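Local coordinates for protein TASOR (Homo sapiens, PDB 6TL1) that serves as a component of the HUSH complex, which maintains epigenetic repression of H3K9me3-rich loci by promoting recruitment of SETDB1 and MORC2, at residues L21-F34 with S110-D122. Residues are numbered along the deposited sequence; the frame is centred on the assembly and turned at random.
Sequences LHSSYLEPTSVTNF and SRYADLLQANPLD
Leu26 lays its CB over one face of the Tyr112 ring, a CH-pi contact 3.7 Å from CB to the ring centroid, while CG of Arg111 backs the opposite face and the carbonyl oxygen of Ser24 lies in plane at the edge. In this pseudo-PARP domain, with its CG anti to the backbone N (chi1 172°), Leu26 also carries its CD1 along the ring, 3.6 Å from Tyr112 CZ. The Tyr25 ring is likewise sandwiched, between the carbonyl oxygen of Leu21 and CB of Ser30, and its hydroxyl shares a hydrogen bond with the hydroxyl of Tyr36. The contact illustrates how one buried carboxylate can organise a connection: Asp114, at the third position of a type I beta turn from Tyr112 to Leu115, reaches into the link between helix 12-22 and strand 34-42. Asp114 OD1 accepts from Leu26 N at 2.8 Å, on the syn side but 20° out of the carboxylate plane. OD2 takes Glu27 N on its syn lone pair, nearly straight at 165°, so consecutive amides grip both oxygens and fix the rotation of the group. Such donors probably stabilise the negative charge. The turn is tied down again where Ala113 N meets Ser24 O at 2.9 Å from above the carbonyl plane, and Ala113 CB rests on CD2 of Leu21. Farther along, Phe34 CZ lies 3.8 Å from Leu121 CD1, the two side chains crossing at about a right angle, beside Phe207 and Tyr209 of strand 199-209. A third donor completes the grip on Asp114: Ser30 OG gives its proton to the anti lone pair of OD2 across 2.6 Å.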
loop_
_atom_site.group_PDB
_atom_site.type_symbol
_atom_site.label_atom_id
_atom_site.label_comp_id
_atom_site.label_asym_id
_atom_site.label_seq_id
_atom_site.Cartn_x
_atom_site.Cartn_y
_atom_site.Cartn_z
ATOM N N LEU A 21 -0.031 0.918 12.009
ATOM C CA LEU A 21 0.759 -0.294 11.788
ATOM C C LEU A 21 0.307 -1.435 12.695
ATOM O O LEU A 21 0.059 -2.551 12.220
ATOM C CB LEU A 21 2.239 0.004 12.007
ATOM C CG LEU A 21 2.839 1.033 11.037
ATOM C CD1 LEU A 21 4.061 1.667 11.648
ATOM C CD2 LEU A 21 3.184 0.405 9.701
ATOM N N HIS A 22 0.166 -1.170 14.002
ATOM C CA HIS A 22 -0.201 -2.223 14.951
ATOM C C HIS A 22 -1.556 -2.832 14.635
ATOM O O HIS A 22 -1.792 -4.005 14.931
ATOM C CB HIS A 22 -0.213 -1.679 16.387
ATOM C CG HIS A 22 1.146 -1.479 16.965
ATOM N ND1 HIS A 22 1.352 -0.857 18.179
ATOM C CD2 HIS A 22 2.371 -1.831 16.506
ATOM C CE1 HIS A 22 2.648 -0.835 18.443
ATOM N NE2 HIS A 22 3.287 -1.418 17.444
ATOM N N SER A 23 -2.477 -2.047 14.104
ATOM C CA SER A 23 -3.792 -2.583 13.792
ATOM C C SER A 23 -3.844 -3.282 12.433
ATOM O O SER A 23 -4.903 -3.789 12.055
ATOM C CB SER A 23 -4.826 -1.461 13.865
ATOM O OG SER A 23 -4.610 -0.542 12.820
ATOM N N SER A 24 -2.739 -3.308 11.682
ATOM C CA SER A 24 -2.741 -3.790 10.303
ATOM C C SER A 24 -1.838 -5.007 10.106
ATOM O O SER A 24 -1.426 -5.299 8.978
ATOM C CB SER A 24 -2.317 -2.666 9.359
ATOM O OG SER A 24 -3.080 -1.490 9.603
ATOM N N TYR A 25 -1.528 -5.722 11.173
ATOM C CA TYR A 25 -0.707 -6.916 11.074
ATOM C C TYR A 25 -1.530 -8.103 10.602
ATOM O O TYR A 25 -2.723 -8.228 10.901
ATOM C CB TYR A 25 -0.078 -7.262 12.429
ATOM C CG TYR A 25 1.001 -6.311 12.903
ATOM C CD1 TYR A 25 1.836 -5.672 11.999
ATOM C CD2 TYR A 25 1.184 -6.057 14.268
ATOM C CE1 TYR A 25 2.825 -4.806 12.432
ATOM C CE2 TYR A 25 2.170 -5.194 14.710
ATOM C CZ TYR A 25 2.979 -4.566 13.784
ATOM O OH TYR A 25 3.957 -3.709 14.211
ATOM N N LEU A 26 -0.876 -8.988 9.854
ATOM C CA LEU A 26 -1.500 -10.279 9.608
ATOM C C LEU A 26 -1.443 -11.129 10.867
ATOM O O LEU A 26 -2.394 -11.852 11.190
ATOM C CB LEU A 26 -0.809 -10.997 8.454
ATOM C CG LEU A 26 -1.301 -12.433 8.287
ATOM C CD1 LEU A 26 -2.748 -12.440 7.809
ATOM C CD2 LEU A 26 -0.401 -13.217 7.332
ATOM N N GLU A 27 -0.346 -11.037 11.608
ATOM C CA GLU A 27 -0.248 -11.666 12.922
ATOM C C GLU A 27 -0.112 -10.552 13.952
ATOM O O GLU A 27 0.987 -9.991 14.116
ATOM C CB GLU A 27 0.949 -12.609 12.974
ATOM C CG GLU A 27 0.847 -13.775 12.007
ATOM C CD GLU A 27 2.010 -14.747 12.139
ATOM O OE1 GLU A 27 2.749 -14.656 13.147
ATOM O OE2 GLU A 27 2.186 -15.590 11.235
ATOM N N PRO A 28 -1.168 -10.232 14.707
ATOM C CA PRO A 28 -1.080 -9.091 15.641
ATOM C C PRO A 28 0.056 -9.190 16.655
ATOM O O PRO A 28 0.479 -8.147 17.168
ATOM C CB PRO A 28 -2.458 -9.087 16.312
ATOM C CG PRO A 28 -3.359 -9.652 15.249
ATOM C CD PRO A 28 -2.542 -10.758 14.621
ATOM N N THR A 29 0.572 -10.396 16.943
ATOM C CA THR A 29 1.737 -10.550 17.813
ATOM C C THR A 29 3.035 -10.056 17.186
ATOM O O THR A 29 4.067 -10.064 17.870
ATOM C CB THR A 29 1.900 -12.009 18.256
ATOM O OG1 THR A 29 1.880 -12.877 17.112
ATOM C CG2 THR A 29 0.793 -12.382 19.223
ATOM N N SER A 30 3.020 -9.643 15.911
ATOM C CA SER A 30 4.173 -8.974 15.330
ATOM C C SER A 30 4.505 -7.689 16.081
ATOM O O SER A 30 5.532 -7.064 15.795
ATOM C CB SER A 30 3.920 -8.627 13.851
ATOM O OG SER A 30 3.847 -9.788 13.027
ATOM N N VAL A 31 3.640 -7.268 17.008
ATOM C CA VAL A 31 3.892 -6.075 17.809
ATOM C C VAL A 31 5.167 -6.217 18.629
ATOM O O VAL A 31 5.809 -5.214 18.958
ATOM C CB VAL A 31 2.667 -5.774 18.702
ATOM C CG1 VAL A 31 2.504 -6.841 19.785
ATOM C CG2 VAL A 31 2.794 -4.398 19.335
ATOM N N THR A 32 5.572 -7.448 18.965
ATOM C CA THR A 32 6.808 -7.631 19.720
ATOM C C THR A 32 8.047 -7.582 18.844
ATOM O O THR A 32 9.140 -7.326 19.353
ATOM C CB THR A 32 6.798 -8.960 20.478
ATOM O OG1 THR A 32 7.011 -10.044 19.561
ATOM C CG2 THR A 32 5.480 -9.143 21.166
ATOM N N ASN A 33 7.901 -7.782 17.536
ATOM C CA ASN A 33 9.060 -7.871 16.660
ATOM C C ASN A 33 9.452 -6.557 16.006
ATOM O O ASN A 33 10.615 -6.403 15.621
ATOM C CB ASN A 33 8.797 -8.916 15.561
ATOM C CG ASN A 33 8.314 -10.242 16.127
ATOM O OD1 ASN A 33 8.987 -10.834 16.955
ATOM N ND2 ASN A 33 7.133 -10.676 15.731
ATOM N N PHE A 34 8.549 -5.593 15.914
ATOM C CA PHE A 34 8.860 -4.311 15.294
ATOM C C PHE A 34 9.022 -3.235 16.355
ATOM O O PHE A 34 8.149 -3.065 17.210
ATOM C CB PHE A 34 7.778 -3.921 14.295
ATOM C CG PHE A 34 7.801 -4.765 13.050
ATOM C CD1 PHE A 34 8.647 -4.438 12.006
ATOM C CD2 PHE A 34 6.994 -5.890 12.935
ATOM C CE1 PHE A 34 8.692 -5.219 10.854
ATOM C CE2 PHE A 34 7.026 -6.668 11.788
ATOM C CZ PHE A 34 7.878 -6.336 10.755
ATOM N N SER A 110 1.307 -3.606 0.015
ATOM C CA SER A 110 1.011 -4.664 0.982
ATOM C C SER A 110 -0.229 -4.314 1.790
ATOM O O SER A 110 -0.405 -3.175 2.232
ATOM C CB SER A 110 2.170 -4.880 1.962
ATOM O OG SER A 110 3.262 -5.560 1.392
ATOM N N ARG A 111 -1.087 -5.309 1.981
ATOM C CA ARG A 111 -2.242 -5.173 2.863
ATOM C C ARG A 111 -1.828 -5.167 4.333
ATOM O O ARG A 111 -2.509 -4.563 5.173
ATOM C CB ARG A 111 -3.219 -6.323 2.596
ATOM C CG ARG A 111 -4.334 -6.508 3.604
ATOM C CD ARG A 111 -5.476 -7.343 3.036
ATOM N NE ARG A 111 -6.417 -7.752 4.081
ATOM C CZ ARG A 111 -7.271 -8.772 3.979
ATOM N NH1 ARG A 111 -7.310 -9.505 2.876
ATOM N NH2 ARG A 111 -8.087 -9.061 4.987
ATOM N N TYR A 112 -0.745 -5.859 4.666
ATOM C CA TYR A 112 -0.368 -6.130 6.046
ATOM C C TYR A 112 0.981 -5.503 6.356
ATOM O O TYR A 112 1.928 -5.639 5.575
ATOM C CB TYR A 112 -0.318 -7.634 6.315
ATOM C CG TYR A 112 -1.654 -8.332 6.214
ATOM C CD1 TYR A 112 -2.638 -8.095 7.153
ATOM C CD2 TYR A 112 -1.929 -9.234 5.178
ATOM C CE1 TYR A 112 -3.855 -8.727 7.092
ATOM C CE2 TYR A 112 -3.166 -9.876 5.102
ATOM C CZ TYR A 112 -4.119 -9.613 6.078
ATOM O OH TYR A 112 -5.349 -10.212 6.062
ATOM N N ALA A 113 1.069 -4.835 7.508
ATOM C CA ALA A 113 2.281 -4.111 7.866
ATOM C C ALA A 113 3.416 -5.012 8.320
ATOM O O ALA A 113 4.540 -4.516 8.456
ATOM C CB ALA A 113 1.980 -3.098 8.972
ATOM N N ASP A 114 3.165 -6.302 8.584
ATOM C CA ASP A 114 4.235 -7.226 8.946
ATOM C C ASP A 114 4.611 -8.166 7.804
ATOM O O ASP A 114 5.427 -9.071 8.006
ATOM C CB ASP A 114 3.872 -8.033 10.209
ATOM C CG ASP A 114 2.521 -8.724 10.115
ATOM O OD1 ASP A 114 1.754 -8.455 9.161
ATOM O OD2 ASP A 114 2.206 -9.510 11.037
ATOM N N LEU A 115 4.074 -7.935 6.596
ATOM C CA LEU A 115 4.311 -8.767 5.408
ATOM C C LEU A 115 4.754 -7.844 4.276
ATOM O O LEU A 115 3.955 -7.487 3.406
ATOM C CB LEU A 115 3.052 -9.546 5.044
ATOM C CG LEU A 115 3.177 -10.641 3.984
ATOM C CD1 LEU A 115 4.449 -11.442 4.175
ATOM C CD2 LEU A 115 1.956 -11.554 4.059
ATOM N N LEU A 116 6.034 -7.470 4.291
ATOM C CA LEU A 116 6.563 -6.437 3.410
ATOM C C LEU A 116 7.531 -6.946 2.347
ATOM O O LEU A 116 8.068 -6.136 1.584
ATOM C CB LEU A 116 7.259 -5.361 4.250
ATOM C CG LEU A 116 6.396 -4.801 5.376
ATOM C CD1 LEU A 116 7.262 -4.066 6.400
ATOM C CD2 LEU A 116 5.313 -3.902 4.804
ATOM N N GLN A 117 7.751 -8.251 2.257
ATOM C CA GLN A 117 8.691 -8.836 1.305
ATOM C C GLN A 117 8.416 -10.331 1.271
ATOM O O GLN A 117 7.746 -10.869 2.158
ATOM C CB GLN A 117 10.151 -8.525 1.678
ATOM C CG GLN A 117 10.733 -9.467 2.704
ATOM C CD GLN A 117 12.152 -9.126 3.138
ATOM O OE1 GLN A 117 12.728 -8.125 2.719
ATOM N NE2 GLN A 117 12.735 -9.993 3.960
ATOM N N ALA A 118 8.922 -10.993 0.225
ATOM C CA ALA A 118 8.533 -12.374 -0.036
ATOM C C ALA A 118 9.020 -13.315 1.056
ATOM O O ALA A 118 8.277 -14.195 1.504
ATOM C CB ALA A 118 9.066 -12.817 -1.398
ATOM N N ASN A 119 10.244 -13.139 1.512
ATOM C CA ASN A 119 10.833 -13.999 2.522
ATOM C C ASN A 119 10.793 -13.326 3.887
ATOM O O ASN A 119 10.562 -12.120 3.996
ATOM C CB ASN A 119 12.262 -14.356 2.107
ATOM C CG ASN A 119 12.304 -15.050 0.752
ATOM O OD1 ASN A 119 11.329 -15.687 0.341
ATOM N ND2 ASN A 119 13.414 -14.906 0.043
ATOM N N PRO A 120 11.005 -14.084 4.963
ATOM C CA PRO A 120 10.966 -13.479 6.300
ATOM C C PRO A 120 12.110 -12.504 6.503
ATOM O O PRO A 120 13.209 -12.678 5.969
ATOM C CB PRO A 120 11.110 -14.688 7.239
ATOM C CG PRO A 120 10.596 -15.844 6.443
ATOM C CD PRO A 120 11.045 -15.557 5.032
ATOM N N LEU A 121 11.851 -11.483 7.315
ATOM C CA LEU A 121 12.903 -10.541 7.668
ATOM C C LEU A 121 13.931 -11.206 8.576
ATOM O O LEU A 121 13.603 -12.068 9.397
ATOM C CB LEU A 121 12.320 -9.316 8.372
ATOM C CG LEU A 121 11.323 -8.486 7.577
ATOM C CD1 LEU A 121 10.632 -7.469 8.467
ATOM C CD2 LEU A 121 12.051 -7.797 6.442
ATOM N N ASP A 122 15.189 -10.798 8.413
ATOM C CA ASP A 122 16.275 -11.258 9.267
ATOM C C ASP A 122 16.285 -10.483 10.582
ATOM O O ASP A 122 15.910 -9.309 10.632
ATOM C CB ASP A 122 17.622 -11.091 8.560
ATOM C CG ASP A 122 17.754 -11.973 7.325
ATOM O OD1 ASP A 122 16.937 -12.903 7.152
ATOM O OD2 ASP A 122 18.681 -11.727 6.522
#